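Local coordinates for periplasmic binding protein (Thermotoga lettingae TMO, PDB 4RY8) that binds 5-methylthioribose between its two lobes and probably serves as the periplasmic receptor of a transporter for this sugar, at residues C[21-26]-C[145-150]; C[141-146]-C[206-211]; C[151-156]-C[202-207]. All blocks are in the same frame, centred on the assembly; numbering follows the deposited sequence.

Contact 1: C[21-26]-C[145-150]; sequences VREVGE and GGFAPL. With SR1 (5-S-methyl-5-thio-alpha-D-ribofuranose), chain G.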
loop_
_atom_site.group_PDB
_atom_site.type_symbol
_atom_site.label_atom_id
_atom_site.label_comp_id
_atom_site.label_asym_id
_atom_site.label_seq_id
_atom_site.Cartn_x
_atom_site.Cartn_y
_atom_site.Cartn_z
ATOM N N VAL C 21 -9.582 24.654 -12.581
ATOM C CA VAL C 21 -11.000 24.371 -12.706
ATOM C C VAL C 21 -11.316 23.222 -11.782
ATOM O O VAL C 21 -10.848 22.105 -11.999
ATOM C CB VAL C 21 -11.382 24.001 -14.153
ATOM C CG1 VAL C 21 -12.871 23.666 -14.247
ATOM C CG2 VAL C 21 -11.043 25.141 -15.074
ATOM N N ARG C 22 -12.144 23.484 -10.771
ATOM C CA ARG C 22 -12.417 22.520 -9.729
ATOM C C ARG C 22 -13.828 22.089 -9.703
ATOM O O ARG C 22 -14.695 22.907 -9.810
ATOM C CB ARG C 22 -12.179 23.151 -8.360
ATOM C CG ARG C 22 -10.844 23.865 -8.204
ATOM C CD ARG C 22 -11.039 25.067 -7.322
ATOM N NE ARG C 22 -10.831 24.700 -5.945
ATOM C CZ ARG C 22 -11.377 25.294 -4.885
ATOM N NH1 ARG C 22 -12.249 26.306 -4.967
ATOM N NH2 ARG C 22 -11.035 24.832 -3.703
ATOM N N GLU C 23 -14.062 20.831 -9.419
ATOM C CA GLU C 23 -15.427 20.347 -9.224
ATOM C C GLU C 23 -15.969 20.780 -7.871
ATOM O O GLU C 23 -17.133 21.141 -7.746
ATOM C CB GLU C 23 -15.482 18.819 -9.325
ATOM C CG GLU C 23 -16.906 18.251 -9.394
ATOM C CD GLU C 23 -17.035 16.717 -9.182
ATOM O OE1 GLU C 23 -16.034 15.961 -9.162
ATOM O OE2 GLU C 23 -18.177 16.237 -9.023
ATOM N N VAL C 24 -15.121 20.762 -6.855
ATOM C CA VAL C 24 -15.595 20.789 -5.484
ATOM C C VAL C 24 -14.680 21.714 -4.690
ATOM O O VAL C 24 -13.481 21.698 -4.890
ATOM C CB VAL C 24 -15.564 19.349 -4.895
ATOM C CG1 VAL C 24 -15.603 19.343 -3.367
ATOM C CG2 VAL C 24 -16.715 18.536 -5.465
ATOM N N GLY C 25 -15.253 22.523 -3.818
ATOM C CA GLY C 25 -14.453 23.437 -3.006
ATOM C C GLY C 25 -14.766 23.458 -1.518
ATOM O O GLY C 25 -14.146 24.229 -0.796
ATOM N N GLU C 26 -15.682 22.609 -1.039
ATOM C CA GLU C 26 -16.118 22.655 0.357
ATOM C C GLU C 26 -15.114 22.056 1.358
ATOM O O GLU C 26 -14.520 21.046 1.113
ATOM C CB GLU C 26 -17.495 22.000 0.538
ATOM C CG GLU C 26 -17.559 20.492 0.417
ATOM C CD GLU C 26 -18.936 19.953 0.794
ATOM O OE1 GLU C 26 -19.405 20.198 1.937
ATOM O OE2 GLU C 26 -19.543 19.290 -0.046
ATOM N N GLY C 145 -19.740 6.861 -4.413
ATOM C CA GLY C 145 -19.161 6.659 -5.730
ATOM C C GLY C 145 -19.137 7.912 -6.580
ATOM O O GLY C 145 -19.645 8.959 -6.176
ATOM N N GLY C 146 -18.427 7.850 -7.707
ATOM C CA GLY C 146 -18.352 8.973 -8.635
ATOM C C GLY C 146 -17.232 9.975 -8.428
ATOM O O GLY C 146 -17.156 10.988 -9.117
ATOM N N PHE C 147 -16.358 9.709 -7.480
ATOM C CA PHE C 147 -15.174 10.545 -7.280
ATOM C C PHE C 147 -13.900 9.701 -7.343
ATOM O O PHE C 147 -13.741 8.747 -6.563
ATOM C CB PHE C 147 -15.264 11.252 -5.934
ATOM C CG PHE C 147 -16.325 12.329 -5.892
ATOM C CD1 PHE C 147 -16.067 13.610 -6.394
ATOM C CD2 PHE C 147 -17.564 12.068 -5.348
ATOM C CE1 PHE C 147 -17.036 14.582 -6.363
ATOM C CE2 PHE C 147 -18.534 13.049 -5.309
ATOM C CZ PHE C 147 -18.279 14.299 -5.819
ATOM N N ALA C 148 -12.972 10.109 -8.205
ATOM C CA ALA C 148 -11.710 9.367 -8.425
ATOM C C ALA C 148 -11.046 8.883 -7.145
ATOM O O ALA C 148 -10.802 7.703 -6.954
ATOM C CB ALA C 148 -10.724 10.224 -9.206
ATOM N N PRO C 149 -10.724 9.807 -6.264
ATOM C CA PRO C 149 -10.031 9.334 -5.081
ATOM C C PRO C 149 -10.919 8.414 -4.218
ATOM O O PRO C 149 -10.442 7.401 -3.701
ATOM C CB PRO C 149 -9.683 10.629 -4.341
ATOM C CG PRO C 149 -10.642 11.627 -4.873
ATOM C CD PRO C 149 -10.776 11.277 -6.314
ATOM N N LEU C 150 -12.209 8.721 -4.118
ATOM C CA LEU C 150 -13.084 7.904 -3.279
ATOM C C LEU C 150 -13.196 6.504 -3.808
ATOM O O LEU C 150 -13.244 5.573 -2.987
ATOM C CB LEU C 150 -14.471 8.495 -3.134
ATOM C CG LEU C 150 -14.417 9.917 -2.583
ATOM C CD1 LEU C 150 -15.807 10.433 -2.287
ATOM C CD2 LEU C 150 -13.565 9.937 -1.318
HETATM C CS SR1 G . -15.230 14.629 -2.754
HETATM S S SR1 G . -13.646 13.914 -3.134
HETATM C C5 SR1 G . -12.907 14.336 -1.537
HETATM C C4 SR1 G . -11.455 13.870 -1.458
HETATM O O4 SR1 G . -10.791 14.479 -2.517
HETATM C C1 SR1 G . -9.492 14.962 -2.120
HETATM O O1 SR1 G . -8.548 14.251 -2.845
HETATM C C2 SR1 G . -9.300 14.730 -0.629
HETATM O O2 SR1 G . -8.283 13.774 -0.226
HETATM C C3 SR1 G . -10.687 14.284 -0.209
HETATM O O3 SR1 G . -10.608 13.207 0.715
#

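Contact 2: C[141-146]-C[206-211]; sequences YVNVGG and DEFAKG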
loop_
_atom_site.group_PDB
_atom_site.type_symbol
_atom_site.label_atom_id
_atom_site.label_comp_id
_atom_site.label_asym_id
_atom_site.label_seq_id
_atom_site.Cartn_x
_atom_site.Cartn_y
_atom_site.Cartn_z
ATOM N N TYR C 141 -19.438 2.481 7.042
ATOM C CA TYR C 141 -18.546 2.961 5.977
ATOM C C TYR C 141 -19.121 4.247 5.413
ATOM O O TYR C 141 -20.259 4.273 4.912
ATOM C CB TYR C 141 -18.524 1.923 4.878
ATOM C CG TYR C 141 -17.671 2.193 3.651
ATOM C CD1 TYR C 141 -16.382 2.714 3.741
ATOM C CD2 TYR C 141 -18.093 1.769 2.415
ATOM C CE1 TYR C 141 -15.625 2.900 2.617
ATOM C CE2 TYR C 141 -17.333 1.952 1.295
ATOM C CZ TYR C 141 -16.082 2.490 1.409
ATOM O OH TYR C 141 -15.320 2.610 0.298
ATOM N N VAL C 142 -18.328 5.308 5.422
ATOM C CA VAL C 142 -18.811 6.588 4.896
ATOM C C VAL C 142 -18.014 6.967 3.654
ATOM O O VAL C 142 -16.807 7.329 3.710
ATOM C CB VAL C 142 -18.763 7.699 5.905
ATOM C CG1 VAL C 142 -19.658 8.834 5.439
ATOM C CG2 VAL C 142 -19.126 7.215 7.306
ATOM N N ASN C 143 -18.683 6.807 2.518
ATOM C CA ASN C 143 -18.079 7.067 1.234
ATOM C C ASN C 143 -19.161 7.007 0.204
ATOM O O ASN C 143 -20.260 6.517 0.495
ATOM C CB ASN C 143 -17.005 6.011 0.922
ATOM C CG ASN C 143 -16.060 6.429 -0.189
ATOM O OD1 ASN C 143 -15.939 7.615 -0.538
ATOM N ND2 ASN C 143 -15.364 5.465 -0.735
ATOM N N VAL C 144 -18.851 7.545 -0.980
ATOM C CA VAL C 144 -19.798 7.624 -2.105
ATOM C C VAL C 144 -19.057 7.422 -3.417
ATOM O O VAL C 144 -17.881 7.772 -3.528
ATOM C CB VAL C 144 -20.482 9.012 -2.141
ATOM C CG1 VAL C 144 -20.782 9.499 -0.751
ATOM C CG2 VAL C 144 -19.628 10.071 -2.817
ATOM N N GLY C 145 -19.740 6.861 -4.413
ATOM C CA GLY C 145 -19.161 6.659 -5.730
ATOM C C GLY C 145 -19.137 7.912 -6.580
ATOM O O GLY C 145 -19.645 8.959 -6.176
ATOM N N GLY C 146 -18.427 7.850 -7.707
ATOM C CA GLY C 146 -18.352 8.973 -8.635
ATOM C C GLY C 146 -17.232 9.975 -8.428
ATOM O O GLY C 146 -17.156 10.988 -9.117
ATOM N N ASP C 206 -12.136 13.789 5.102
ATOM C CA ASP C 206 -12.287 14.338 6.430
ATOM C C ASP C 206 -13.621 15.043 6.703
ATOM O O ASP C 206 -14.049 15.097 7.847
ATOM C CB ASP C 206 -11.063 15.215 6.930
ATOM C CG ASP C 206 -10.805 16.465 6.076
ATOM O OD1 ASP C 206 -11.462 16.689 5.042
ATOM O OD2 ASP C 206 -9.910 17.285 6.467
ATOM N N GLU C 207 -14.304 15.557 5.684
ATOM C CA GLU C 207 -15.639 16.151 5.873
ATOM C C GLU C 207 -16.710 15.110 6.279
ATOM O O GLU C 207 -17.598 15.399 7.105
ATOM C CB GLU C 207 -16.068 16.932 4.628
ATOM C CG GLU C 207 -15.231 18.172 4.374
ATOM C CD GLU C 207 -15.305 19.182 5.502
ATOM O OE1 GLU C 207 -16.419 19.560 5.940
ATOM O OE2 GLU C 207 -14.238 19.628 5.954
ATOM N N PHE C 208 -16.590 13.905 5.763
ATOM C CA PHE C 208 -17.457 12.804 6.183
ATOM C C PHE C 208 -17.113 12.469 7.654
ATOM O O PHE C 208 -17.980 12.331 8.510
ATOM C CB PHE C 208 -17.184 11.541 5.369
ATOM C CG PHE C 208 -17.658 11.554 3.921
ATOM C CD1 PHE C 208 -18.847 12.166 3.501
ATOM C CD2 PHE C 208 -16.956 10.801 3.005
ATOM C CE1 PHE C 208 -19.212 12.098 2.170
ATOM C CE2 PHE C 208 -17.336 10.719 1.683
ATOM C CZ PHE C 208 -18.473 11.357 1.276
ATOM N N ALA C 209 -15.826 12.343 7.941
ATOM C CA ALA C 209 -15.365 11.999 9.302
ATOM C C ALA C 209 -15.878 12.998 10.355
ATOM O O ALA C 209 -16.366 12.603 11.396
ATOM C CB ALA C 209 -13.834 11.917 9.340
ATOM N N LYS C 210 -15.794 14.291 10.055
ATOM C CA LYS C 210 -16.169 15.353 10.990
ATOM C C LYS C 210 -17.618 15.219 11.361
ATOM O O LYS C 210 -17.982 15.270 12.504
ATOM C CB LYS C 210 -15.907 16.735 10.368
ATOM C CG LYS C 210 -14.491 16.910 9.827
ATOM C CD LYS C 210 -13.632 17.876 10.583
ATOM C CE LYS C 210 -13.871 19.295 10.126
ATOM N NZ LYS C 210 -13.690 19.575 8.674
ATOM N N GLY C 211 -18.468 14.987 10.369
ATOM C CA GLY C 211 -19.870 14.731 10.660
ATOM C C GLY C 211 -20.103 13.551 11.539
ATOM O O GLY C 211 -20.901 13.630 12.487
#

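Contact 3: C[151-156]-C[202-207]; sequences DKRDKM and LAMWDE. With SR1 (5-S-methyl-5-thio-alpha-D-ribofuranose), chain G.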
loop_
_atom_site.group_PDB
_atom_site.type_symbol
_atom_site.label_atom_id
_atom_site.label_comp_id
_atom_site.label_asym_id
_atom_site.label_seq_id
_atom_site.Cartn_x
_atom_site.Cartn_y
_atom_site.Cartn_z
ATOM N N ASP C 151 -13.279 6.379 -5.150
ATOM C CA ASP C 151 -13.398 5.091 -5.832
ATOM C C ASP C 151 -12.119 4.243 -5.706
ATOM O O ASP C 151 -12.180 3.058 -5.489
ATOM C CB ASP C 151 -13.637 5.252 -7.341
ATOM C CG ASP C 151 -15.043 5.733 -7.718
ATOM O OD1 ASP C 151 -15.998 5.646 -6.965
ATOM O OD2 ASP C 151 -15.160 6.242 -8.829
ATOM N N LYS C 152 -10.955 4.865 -5.884
ATOM C CA LYS C 152 -9.676 4.227 -5.580
ATOM C C LYS C 152 -9.642 3.725 -4.106
ATOM O O LYS C 152 -9.334 2.551 -3.824
ATOM C CB LYS C 152 -8.551 5.210 -5.809
ATOM C CG LYS C 152 -8.310 5.556 -7.245
ATOM C CD LYS C 152 -7.390 6.771 -7.392
ATOM C CE LYS C 152 -7.459 7.315 -8.830
ATOM N NZ LYS C 152 -6.586 8.518 -9.079
ATOM N N ARG C 153 -9.948 4.596 -3.165
ATOM C CA ARG C 153 -9.972 4.152 -1.765
ATOM C C ARG C 153 -10.989 3.043 -1.578
ATOM O O ARG C 153 -10.730 2.091 -0.847
ATOM C CB ARG C 153 -10.310 5.274 -0.859
ATOM C CG ARG C 153 -9.189 6.288 -0.876
ATOM C CD ARG C 153 -9.575 7.641 -0.309
ATOM N NE ARG C 153 -8.649 8.688 -0.778
ATOM C CZ ARG C 153 -8.841 10.001 -0.653
ATOM N NH1 ARG C 153 -9.918 10.463 -0.033
ATOM N NH2 ARG C 153 -7.949 10.871 -1.171
ATOM N N ASP C 154 -12.137 3.144 -2.253
ATOM C CA ASP C 154 -13.163 2.097 -2.061
ATOM C C ASP C 154 -12.642 0.667 -2.367
ATOM O O ASP C 154 -12.895 -0.288 -1.606
ATOM C CB ASP C 154 -14.396 2.427 -2.869
ATOM C CG ASP C 154 -15.459 1.371 -2.751
ATOM O OD1 ASP C 154 -16.137 1.245 -1.717
ATOM O OD2 ASP C 154 -15.520 0.621 -3.694
ATOM N N LYS C 155 -11.879 0.524 -3.456
ATOM C CA LYS C 155 -11.343 -0.772 -3.879
ATOM C C LYS C 155 -10.524 -1.435 -2.810
ATOM O O LYS C 155 -10.513 -2.657 -2.641
ATOM C CB LYS C 155 -10.525 -0.615 -5.155
ATOM C CG LYS C 155 -11.312 -0.270 -6.414
ATOM C CD LYS C 155 -12.223 -1.412 -6.820
ATOM C CE LYS C 155 -12.677 -1.292 -8.263
ATOM N NZ LYS C 155 -13.594 -2.401 -8.647
ATOM N N MET C 156 -9.777 -0.609 -2.070
ATOM C CA MET C 156 -8.919 -1.119 -1.044
ATOM C C MET C 156 -9.720 -1.527 0.167
ATOM O O MET C 156 -9.368 -2.527 0.792
ATOM C CB MET C 156 -7.821 -0.093 -0.728
ATOM C CG MET C 156 -6.741 -0.001 -1.809
ATOM S SD MET C 156 -5.976 -1.546 -2.406
ATOM C CE MET C 156 -4.335 -0.958 -2.800
ATOM N N LEU C 202 -15.335 4.128 9.210
ATOM C CA LEU C 202 -14.315 4.339 8.221
ATOM C C LEU C 202 -14.875 5.338 7.213
ATOM O O LEU C 202 -15.819 5.068 6.457
ATOM C CB LEU C 202 -13.937 3.019 7.571
ATOM C CG LEU C 202 -12.937 3.089 6.440
ATOM C CD1 LEU C 202 -11.573 3.496 6.989
ATOM C CD2 LEU C 202 -12.883 1.733 5.720
ATOM N N ALA C 203 -14.280 6.498 7.193
ATOM C CA ALA C 203 -14.770 7.659 6.450
ATOM C C ALA C 203 -13.682 8.135 5.532
ATOM O O ALA C 203 -12.605 8.564 5.968
ATOM C CB ALA C 203 -15.166 8.766 7.396
ATOM N N MET C 204 -13.968 8.106 4.247
ATOM C CA MET C 204 -12.935 8.280 3.214
ATOM C C MET C 204 -12.684 9.764 2.770
ATOM O O MET C 204 -12.009 10.000 1.806
ATOM C CB MET C 204 -13.286 7.341 2.041
ATOM C CG MET C 204 -13.082 5.817 2.314
ATOM S SD MET C 204 -11.425 5.430 3.055
ATOM C CE MET C 204 -11.358 3.672 2.748
ATOM N N TRP C 205 -13.242 10.738 3.479
ATOM C CA TRP C 205 -12.898 12.184 3.302
ATOM C C TRP C 205 -13.024 12.849 4.675
ATOM O O TRP C 205 -13.935 12.476 5.395
ATOM C CB TRP C 205 -13.882 12.779 2.251
ATOM C CG TRP C 205 -13.853 14.265 2.041
ATOM C CD1 TRP C 205 -12.802 15.123 2.232
ATOM C CD2 TRP C 205 -14.912 15.048 1.552
ATOM N NE1 TRP C 205 -13.160 16.397 1.910
ATOM C CE2 TRP C 205 -14.461 16.382 1.486
ATOM C CE3 TRP C 205 -16.222 14.757 1.172
ATOM C CZ2 TRP C 205 -15.282 17.422 1.060
ATOM C CZ3 TRP C 205 -17.026 15.775 0.760
ATOM C CH2 TRP C 205 -16.570 17.082 0.681
ATOM N N ASP C 206 -12.136 13.789 5.102
ATOM C CA ASP C 206 -12.287 14.338 6.430
ATOM C C ASP C 206 -13.621 15.043 6.703
ATOM O O ASP C 206 -14.049 15.097 7.847
ATOM C CB ASP C 206 -11.063 15.215 6.930
ATOM C CG ASP C 206 -10.805 16.465 6.076
ATOM O OD1 ASP C 206 -11.462 16.689 5.042
ATOM O OD2 ASP C 206 -9.910 17.285 6.467
ATOM N N GLU C 207 -14.304 15.557 5.684
ATOM C CA GLU C 207 -15.639 16.151 5.873
ATOM C C GLU C 207 -16.710 15.110 6.279
ATOM O O GLU C 207 -17.598 15.399 7.105
ATOM C CB GLU C 207 -16.068 16.932 4.628
ATOM C CG GLU C 207 -15.231 18.172 4.374
ATOM C CD GLU C 207 -15.305 19.182 5.502
ATOM O OE1 GLU C 207 -16.419 19.560 5.940
ATOM O OE2 GLU C 207 -14.238 19.628 5.954
HETATM C CS SR1 G . -15.230 14.629 -2.754
HETATM S S SR1 G . -13.646 13.914 -3.134
HETATM C C5 SR1 G . -12.907 14.336 -1.537
HETATM C C4 SR1 G . -11.455 13.870 -1.458
HETATM O O4 SR1 G . -10.791 14.479 -2.517
HETATM C C1 SR1 G . -9.492 14.962 -2.120
HETATM O O1 SR1 G . -8.548 14.251 -2.845
HETATM C C2 SR1 G . -9.300 14.730 -0.629
HETATM O O2 SR1 G . -8.283 13.774 -0.226
HETATM C C3 SR1 G . -10.687 14.284 -0.209
HETATM O O3 SR1 G . -10.608 13.207 0.715
#

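Contact 1: C[21-26]-C[145-150]
Phe147 meets Glu23 and Val24 across the cleft between the two lobes, and its ring also covers the methylthio end of the bound 5-methylthioribose. The phenyl ring can be followed outward from the backbone. Its CB, the innermost atom, stands 4.2 Å from the sulfur S of the ligand. CG lies anti to the carbonyl carbon (chi1 -70°), a torsion that brings the ring beneath the terminal methyl CS; this methyl rests 3.8 Å above the ring plane, over its centre. Farther out, CE1 touches the carboxylate of Glu23, with OE1 and OE2 each 3.3 Å from it. CZ reaches OE2 of Glu23 at 3.7 Å. The carboxylate and ring planes are 18° apart, and the acid meets the ring at its CE1 corner.

On the Glu23 side an extended chain, with CG anti to the backbone N (chi1 -169°), carries the acid across from the loop just after strand 17-22. It forms no hydrogen bond with Phe147; its polar anchor is Gly80, whose backbone N bonds OE1. Val24 adds an apolar touch, CG2 to Phe147 CE1 at 4.1 Å, the two side chains meeting at about a right angle. Two residues on from Phe147, Pro149 brings its CG to 3.7 Å from the ring oxygen O4 of the ligand.

Glu26, in the same loop, bonds Gly178 and Thr180 of the other lobe through OE2, a second link across the cleft. A small buried interface that joins the loop after a strand in one lobe to the start of a helix in the other, with a phenyl face against the ligand's methylthio group, is what the closed, ligand-bound cleft of a type I periplasmic binding protein provides.

Contact 2: C[141-146]-C[206-211]
Phe208 sets its ring against Val142, Asn143 and Val144, all three meeting it at a slant, while Trp205 forms an edge-to-face (T-shaped) pair with it. Tyr141, the next flat group, takes the CB of Asn143 on one face, 3.6 Å above the plane and offset toward the rim. The third is the Asn143 amide, turned 69° from the Phe208 plane, with OD1 at 4.1 Å from Phe208 CE2.

Around the Phe208 ring the partners change from atom to atom. Val142 CG1 touches Phe208 CB at 3.7 Å, the two side chains running alongside each other in opposite senses. CD2 of Phe208 comes within 3.5 Å of Val142 O, and CE2 packs on Asn143 CA. At the far end CZ meets Val144 CG1 at 3.6 Å. Because Phe208 CG lies anti to its own carbonyl carbon (chi1 -72°), the ring leaves the helix toward the strand end and spans three consecutive residues.

Asn143 points its CB away from the helix, and its amide serves the other side. ND2 donates to Tyr141 OH at 3.0 Å, nearly straight (168°) and in the amide plane, and it also bonds Leu150 O; OD1 accepts a weak bond from Val144 N. Tyr141 OH is bonded in turn to Asp154, so the strand end, through Tyr141, and the loop after it, through Asn143, are both tied to helix 148-163, while the opposite flank receives Phe208.

Thr180 and Thr184 of helix 180-194 and Ala203 of strand 200-203 also pack on Phe208. Packing of a helix against the C-terminal ends of parallel strands is characteristic of the Rossmann-like alpha/beta lobe of these binding proteins; here Phe208 does it, about 6 Å from the ligand.

Contact 3: C[151-156]-C[202-207]
Arg153 NH1 is shared between the Met204 carbonyl and the ligand: it donates to Met204 O at 2.8 Å, a bent bond (133°), and to ligand O3 at 2.9 Å, much straighter (163°). NH2 gives a second bond to the sugar, to ligand O2 at 3.1 Å. The guanidinium therefore reads two adjacent hydroxyls of the ribose, with Met204 O also at its edge, near its plane. Asp103, Asp231, Gln116 and His79 also bond the ligand.

Trp205 adds an apolar wall. Its CG is anti to the backbone N (chi1 172°), which turns the indole under the sugar; ligand C5 sits 3.6 Å above one face, offset toward the rim, and Glu207 CB backs the opposite face at 3.5 Å, over its centre.

One shell out, an extended chain brings the guanidinium from helix 148-163 to the ligand. Asp118 forms a salt bridge with NH2, which probably balances its charge and helps hold the group. Near the root of the chain, Arg153 CB rests against Met204 SD at 4.1 Å, where the methionine is bent at chi2. Replacing Arg153 by a leucine would probably leave ligand O2 and O3 without these donors and Asp118 without its ionic mate.

Farther along the helix, Lys155 makes a cation-pi contact with Trp162 of the second subunit. A sugar whose hydroxyls are bonded by charged and polar groups while an indole face packs on its carbons is characteristic of the sugar sites of periplasmic binding proteins.

From the N terminus, the chain leaves strand 17-22 in the first lobe, and contact 1 closes the longest loop only when residues 145-150 return to it across the cleft. Contact 2 opens at 141-146, on the stretch where contact 1 ends, so the two loops follow each other, sharing Gly145 and Gly146. Contact 3 opens just after, at 151-156, once contact 1 has closed; its loop falls within that of contact 2, and both finish around Asp206 and Glu207. Contact 1 joins the lobes, whereas contacts 2 and 3 tie neighbouring strands 137-142 and 200-203 to helices 206-219 and 148-163. Contacts 1 and 3 both touch the ligand.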